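PDB 4V1S: alpha-1,6-mannanase from Bacteroides thetaiotaomicron, which probably hydrolyses alpha-1,6-mannan backbones as an endo-acting enzyme of glycoside hydrolase family 76, serving polysaccharide utilisation in this gut bacterium. Local coordinates for residues I187-T192 against Q199-C204; R140-N145 against S175-D180. All coordinates share one frame; numbering follows the deposited sequence.

Contact 1. Residues I187-T192 against Q199-C204; sequences IYFQET and QKNTIC
K200 and Y188 meet at a single antiparallel bridge, a non-hydrogen-bonded pair, and the lysine exemplifies an aliphatic shaft that carries a charge across an aromatic face. Its CB lies 3.4 Å from I187 O, and CG, anti to the carbonyl carbon (chi1 -64°), keeps against the same peptide. CD passes 3.8 Å from I187 N. The chain runs on extended, bringing CE over the centre of the Y188 ring as a CH-pi contact, 3.6 Å from Y188 CZ. At the tip, NZ stands 4.6 Å from the centroid of the Y188 ring and adds a cation-pi interaction; D180 is its salt-bridge partner, and the carbonyls of V182, G185 and G186 also accept from it.

Two backbone bonds flank the bridge, N201 N to I187 O at 3.2 Å and F189 N to Q199 O. N201 crosses F189 with amide and ring planes 37° apart, its ND2 3.3 Å from F189 CB, while its OD1 accepts from Q199 NE2 at 2.9 Å. An alanine in place of N201 would probably leave Q199 NE2 without this acceptor and open a gap beside F189 CB. C204 CB packs 3.7 Å from I187 CG2. N201 OD1 is also hydrogen-bonded to a glycerol, probably from the crystallisation liquor, that may mark a pocket at this loop-to-helix junction of the (alpha/alpha)6 barrel expected of family GH76.

Contact 2. Residues R140-N145 against S175-D180; sequences RFYDEN and SLSGED
Y142 lays one face of its ring on the backbone of G178, a case of a glycine serving as an aromatic's partner. This CH-pi contact brings G178 CA to 3.6 Å from the centroid of the Y142 ring, offset toward the rim. CE1 of Y142 is the ring atom closest to it, 3.4 Å from G178 CA. Such an approach suits a residue without CB, since a CB here would point at the ring. The Y142 ring also stacks with that of F174.

Direct hydrogen bonding across the contact rests on S175. Its OG, anti to the carbonyl carbon (chi1 -63°), donates to Y142 O at 2.8 Å, lying in the carbonyl plane. The same OG touches the aliphatic part of N145, 3.4 Å from N145 CB. N145 in turn grips F141 O twice, through backbone N and through ND2, from opposite faces of the carbonyl plane. The ND2 bond to F141 O, 3.1 Å long, is nearly straight at 173°, while N145 OD1 is held by Y127 N; both ends of the amide are thus tied.

Water extends the network. One molecule lies 2.6 Å from Y142 OH and donates to S177 OG at 2.7 Å; S177 OG is also bonded to F174 O.

The contact therefore joins the N-terminal turn of helix 142-159 to the C-terminal end of helix 162-177, the two limbs of a helical hairpin, with T208 of helix 202-219 touching S175, helix 222-239 flanking L176, and the N145-Y127 bond linking the helix start to strand 124-127.

How the contacts relate
From the N terminus the chain passes four helices and the hairpin of strands 117-121 and 124-127 before helix 142-159; helix 162-177 then returns to the start of that helix, and contact 2 closes this long helical loop. Contact 1 follows with a much shorter loop, 193-198, before strand 199-201 leads into helix 202-219. The two closures are in series, neither nesting nor crossing, yet their centres are about 7 Å apart. Y188 OH and D180 OD2, 2.7 Å apart, probably share a hydrogen bond, and backbone bonds join Y188 to G178, F189 to Y142 and E191 to R140. Residues 187-191 thus tie the helical hairpin to strand 199-201, which itself pairs with strand 246-252.

Contact 1. Residues I187-T192 against Q199-C204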
loop_
_atom_site.group_PDB
_atom_site.type_symbol
_atom_site.label_atom_id
_atom_site.label_comp_id
_atom_site.label_asym_id
_atom_site.label_seq_id
_atom_site.Cartn_x
_atom_site.Cartn_y
_atom_site.Cartn_z
ATOM N N ILE A 187 -2.504 -17.525 0.432
ATOM C CA ILE A 187 -2.670 -16.984 1.781
ATOM C C ILE A 187 -4.125 -16.551 1.971
ATOM O O ILE A 187 -4.691 -15.857 1.140
ATOM C CB ILE A 187 -1.692 -15.808 2.014
ATOM C CG1 ILE A 187 -0.257 -16.318 1.922
ATOM C CG2 ILE A 187 -1.938 -15.089 3.363
ATOM C CD1 ILE A 187 0.807 -15.237 1.941
ATOM N N TYR A 188 -4.706 -16.972 3.100
ATOM C CA TYR A 188 -6.055 -16.618 3.455
ATOM C C TYR A 188 -6.208 -15.118 3.591
ATOM O O TYR A 188 -5.273 -14.424 3.969
ATOM C CB TYR A 188 -6.472 -17.268 4.781
ATOM C CG TYR A 188 -6.409 -18.761 4.798
ATOM C CD1 TYR A 188 -7.444 -19.539 4.278
ATOM C CD2 TYR A 188 -5.300 -19.397 5.331
ATOM C CE1 TYR A 188 -7.356 -20.919 4.298
ATOM C CE2 TYR A 188 -5.215 -20.771 5.353
ATOM C CZ TYR A 188 -6.243 -21.517 4.834
ATOM O OH TYR A 188 -6.147 -22.874 4.861
ATOM N N PHE A 189 -7.421 -14.612 3.362
ATOM C CA PHE A 189 -7.661 -13.225 3.650
ATOM C C PHE A 189 -7.444 -12.886 5.110
ATOM O O PHE A 189 -6.798 -11.901 5.412
ATOM C CB PHE A 189 -9.106 -12.884 3.269
ATOM C CG PHE A 189 -9.462 -11.425 3.395
ATOM C CD1 PHE A 189 -8.682 -10.447 2.785
ATOM C CD2 PHE A 189 -10.544 -11.026 4.184
ATOM C CE1 PHE A 189 -8.994 -9.110 2.929
ATOM C CE2 PHE A 189 -10.875 -9.677 4.314
ATOM C CZ PHE A 189 -10.090 -8.719 3.696
ATOM N N GLN A 190 -8.029 -13.706 5.996
ATOM C CA GLN A 190 -8.072 -13.366 7.399
ATOM C C GLN A 190 -7.986 -14.577 8.344
ATOM O O GLN A 190 -8.141 -15.745 7.932
ATOM C CB GLN A 190 -9.288 -12.568 7.706
ATOM C CG GLN A 190 -10.563 -13.371 7.706
ATOM C CD GLN A 190 -11.772 -12.486 7.939
ATOM O OE1 GLN A 190 -11.884 -11.774 8.953
ATOM N NE2 GLN A 190 -12.675 -12.518 7.000
ATOM N N GLU A 191 -7.684 -14.270 9.594
ATOM C CA GLU A 191 -7.343 -15.285 10.597
ATOM C C GLU A 191 -8.612 -15.915 11.154
ATOM O O GLU A 191 -8.640 -17.118 11.457
ATOM C CB GLU A 191 -6.528 -14.654 11.721
ATOM C CG GLU A 191 -6.116 -15.623 12.818
ATOM C CD GLU A 191 -5.328 -14.922 13.911
ATOM O OE1 GLU A 191 -5.723 -13.780 14.321
ATOM O OE2 GLU A 191 -4.331 -15.524 14.364
ATOM N N THR A 192 -9.658 -15.088 11.272
ATOM C CA THR A 192 -10.925 -15.501 11.868
ATOM C C THR A 192 -12.076 -15.178 10.909
ATOM O O THR A 192 -12.637 -14.091 10.932
ATOM C CB THR A 192 -11.139 -14.803 13.243
ATOM O OG1 THR A 192 -9.983 -14.994 14.071
ATOM C CG2 THR A 192 -12.363 -15.373 13.940
ATOM N N GLN A 199 -11.411 -18.014 1.946
ATOM C CA GLN A 199 -10.850 -17.691 0.644
ATOM C C GLN A 199 -9.401 -17.273 0.775
ATOM O O GLN A 199 -8.960 -16.847 1.853
ATOM C CB GLN A 199 -11.673 -16.583 -0.028
ATOM C CG GLN A 199 -11.754 -15.303 0.791
ATOM C CD GLN A 199 -12.757 -14.336 0.237
ATOM O OE1 GLN A 199 -13.981 -14.452 0.476
ATOM N NE2 GLN A 199 -12.265 -13.380 -0.521
ATOM N N LYS A 200 -8.684 -17.407 -0.340
ATOM C CA LYS A 200 -7.303 -16.953 -0.478
ATOM C C LYS A 200 -7.253 -15.887 -1.561
ATOM O O LYS A 200 -7.920 -15.987 -2.579
ATOM C CB LYS A 200 -6.345 -18.126 -0.775
ATOM C CG LYS A 200 -6.295 -19.111 0.377
ATOM C CD LYS A 200 -5.196 -20.127 0.202
ATOM C CE LYS A 200 -4.941 -20.903 1.494
ATOM N NZ LYS A 200 -3.687 -21.710 1.402
ATOM N N ASN A 201 -6.462 -14.854 -1.313
ATOM C CA ASN A 201 -6.640 -13.551 -1.973
ATOM C C ASN A 201 -5.340 -13.028 -2.590
ATOM O O ASN A 201 -4.255 -13.143 -2.012
ATOM C CB ASN A 201 -7.191 -12.518 -0.953
ATOM C CG ASN A 201 -8.552 -12.907 -0.429
ATOM O OD1 ASN A 201 -9.563 -12.219 -0.676
ATOM N ND2 ASN A 201 -8.602 -14.031 0.258
ATOM N N THR A 202 -5.469 -12.487 -3.794
ATOM C CA THR A 202 -4.353 -11.928 -4.487
ATOM C C THR A 202 -3.639 -10.885 -3.636
ATOM O O THR A 202 -2.421 -10.886 -3.596
ATOM C CB THR A 202 -4.799 -11.301 -5.814
ATOM O OG1 THR A 202 -5.429 -12.310 -6.604
ATOM C CG2 THR A 202 -3.604 -10.720 -6.545
ATOM N N ILE A 203 -4.386 -10.036 -2.946
ATOM C CA ILE A 203 -3.734 -8.960 -2.198
ATOM C C ILE A 203 -2.825 -9.551 -1.122
ATOM O O ILE A 203 -1.736 -9.028 -0.886
ATOM C CB ILE A 203 -4.704 -7.909 -1.626
ATOM C CG1 ILE A 203 -3.925 -6.723 -1.021
ATOM C CG2 ILE A 203 -5.676 -8.513 -0.621
ATOM C CD1 ILE A 203 -3.051 -5.979 -2.021
ATOM N N CYS A 204 -3.261 -10.637 -0.483
ATOM C CA CYS A 204 -2.419 -11.307 0.490
ATOM C C CYS A 204 -1.133 -11.865 -0.131
ATOM O O CYS A 204 -0.071 -11.662 0.437
ATOM C CB CYS A 204 -3.196 -12.407 1.197
ATOM S SG CYS A 204 -4.660 -11.797 2.030
HETATM O O HOH W 1 -2.983 -15.658 -1.614
#

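Contact 2. Residues R140-N145 against S175-D180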
loop_
_atom_site.group_PDB
_atom_site.type_symbol
_atom_site.label_atom_id
_atom_site.label_comp_id
_atom_site.label_asym_id
_atom_site.label_seq_id
_atom_site.Cartn_x
_atom_site.Cartn_y
_atom_site.Cartn_z
ATOM N N ARG A 140 -7.652 -10.258 13.059
ATOM C CA ARG A 140 -6.404 -10.048 12.298
ATOM C C ARG A 140 -6.493 -10.526 10.861
ATOM O O ARG A 140 -7.224 -11.496 10.576
ATOM C CB ARG A 140 -5.216 -10.680 13.003
ATOM C CG ARG A 140 -5.054 -10.215 14.446
ATOM C CD ARG A 140 -3.731 -10.601 15.047
ATOM N NE ARG A 140 -3.637 -12.054 15.243
ATOM C CZ ARG A 140 -2.656 -12.650 15.921
ATOM N NH1 ARG A 140 -1.698 -11.938 16.475
ATOM N NH2 ARG A 140 -2.644 -13.966 16.083
ATOM N N PHE A 141 -5.807 -9.777 9.987
ATOM C CA PHE A 141 -5.842 -9.929 8.533
ATOM C C PHE A 141 -4.451 -10.079 7.989
ATOM O O PHE A 141 -3.559 -9.315 8.337
ATOM C CB PHE A 141 -6.542 -8.708 7.914
ATOM C CG PHE A 141 -7.989 -8.604 8.330
ATOM C CD1 PHE A 141 -8.326 -8.098 9.599
ATOM C CD2 PHE A 141 -8.987 -9.062 7.516
ATOM C CE1 PHE A 141 -9.641 -8.002 10.000
ATOM C CE2 PHE A 141 -10.316 -9.000 7.932
ATOM C CZ PHE A 141 -10.628 -8.492 9.179
ATOM N N TYR A 142 -4.270 -11.071 7.127
ATOM C CA TYR A 142 -2.935 -11.360 6.636
ATOM C C TYR A 142 -2.490 -10.244 5.683
ATOM O O TYR A 142 -1.309 -9.920 5.655
ATOM C CB TYR A 142 -2.858 -12.759 6.003
ATOM C CG TYR A 142 -3.184 -13.856 6.991
ATOM C CD1 TYR A 142 -2.285 -14.208 7.979
ATOM C CD2 TYR A 142 -4.413 -14.510 6.976
ATOM C CE1 TYR A 142 -2.585 -15.213 8.910
ATOM C CE2 TYR A 142 -4.708 -15.504 7.910
ATOM C CZ TYR A 142 -3.777 -15.853 8.869
ATOM O OH TYR A 142 -4.036 -16.844 9.802
ATOM N N ASP A 143 -3.427 -9.640 4.951
ATOM C CA ASP A 143 -3.083 -8.526 4.083
ATOM C C ASP A 143 -2.658 -7.275 4.862
ATOM O O ASP A 143 -1.628 -6.686 4.550
ATOM C CB ASP A 143 -4.157 -8.216 3.028
ATOM C CG ASP A 143 -5.490 -7.806 3.622
ATOM O OD1 ASP A 143 -5.757 -8.119 4.800
ATOM O OD2 ASP A 143 -6.306 -7.183 2.898
ATOM N N GLU A 144 -3.415 -6.915 5.902
ATOM C CA GLU A 144 -3.090 -5.723 6.686
ATOM C C GLU A 144 -1.657 -5.827 7.219
ATOM O O GLU A 144 -0.922 -4.837 7.254
ATOM C CB GLU A 144 -4.058 -5.525 7.857
ATOM C CG GLU A 144 -5.438 -5.107 7.426
ATOM C CD GLU A 144 -6.433 -4.975 8.566
ATOM O OE1 GLU A 144 -6.126 -5.400 9.704
ATOM O OE2 GLU A 144 -7.579 -4.484 8.291
ATOM N N ASN A 145 -1.281 -7.030 7.646
ATOM C CA ASN A 145 0.072 -7.245 8.143
ATOM C C ASN A 145 1.145 -7.037 7.081
ATOM O O ASN A 145 2.220 -6.520 7.389
ATOM C CB ASN A 145 0.210 -8.599 8.885
ATOM C CG ASN A 145 -0.259 -8.464 10.326
ATOM O OD1 ASN A 145 0.535 -8.223 11.218
ATOM N ND2 ASN A 145 -1.570 -8.505 10.531
ATOM N N SER A 175 1.888 -12.628 8.289
ATOM C CA SER A 175 1.338 -12.854 6.929
ATOM C C SER A 175 1.730 -14.258 6.423
ATOM O O SER A 175 0.925 -14.978 5.809
ATOM C CB SER A 175 1.820 -11.788 5.956
ATOM O OG SER A 175 1.370 -10.499 6.313
ATOM N N LEU A 176 2.989 -14.633 6.647
ATOM C CA LEU A 176 3.452 -15.934 6.152
ATOM C C LEU A 176 2.803 -17.119 6.877
ATOM O O LEU A 176 2.723 -18.238 6.311
ATOM C CB LEU A 176 4.981 -16.043 6.239
ATOM C CG LEU A 176 5.737 -15.236 5.198
ATOM C CD1 LEU A 176 7.205 -15.116 5.596
ATOM C CD2 LEU A 176 5.614 -15.793 3.781
ATOM N N SER A 177 2.273 -16.873 8.083
ATOM C CA SER A 177 1.602 -17.929 8.822
ATOM C C SER A 177 0.222 -18.189 8.181
ATOM O O SER A 177 -0.422 -19.198 8.490
ATOM C CB SER A 177 1.420 -17.594 10.306
ATOM O OG SER A 177 0.388 -16.625 10.552
ATOM N N GLY A 178 -0.233 -17.299 7.285
ATOM C CA GLY A 178 -1.521 -17.530 6.601
ATOM C C GLY A 178 -1.386 -18.369 5.334
ATOM O O GLY A 178 -2.375 -18.644 4.671
ATOM N N GLU A 179 -0.174 -18.742 4.994
ATOM C CA GLU A 179 0.122 -19.613 3.846
ATOM C C GLU A 179 0.070 -21.078 4.280
ATOM O O GLU A 179 0.659 -21.478 5.289
ATOM C CB GLU A 179 1.533 -19.353 3.288
ATOM C CG GLU A 179 1.806 -20.056 1.968
ATOM C CD GLU A 179 3.246 -20.018 1.490
ATOM O OE1 GLU A 179 4.113 -19.425 2.178
ATOM O OE2 GLU A 179 3.509 -20.570 0.390
ATOM N N ASP A 180 -0.610 -21.878 3.496
ATOM C CA ASP A 180 -0.578 -23.334 3.673
ATOM C C ASP A 180 -0.979 -23.965 2.331
ATOM O O ASP A 180 -1.172 -23.253 1.345
ATOM C CB ASP A 180 -1.440 -23.820 4.866
ATOM C CG ASP A 180 -2.912 -23.521 4.677
ATOM O OD1 ASP A 180 -3.359 -23.415 3.501
ATOM O OD2 ASP A 180 -3.616 -23.425 5.691
HETATM O O HOH W 2 -1.962 -17.881 11.084
#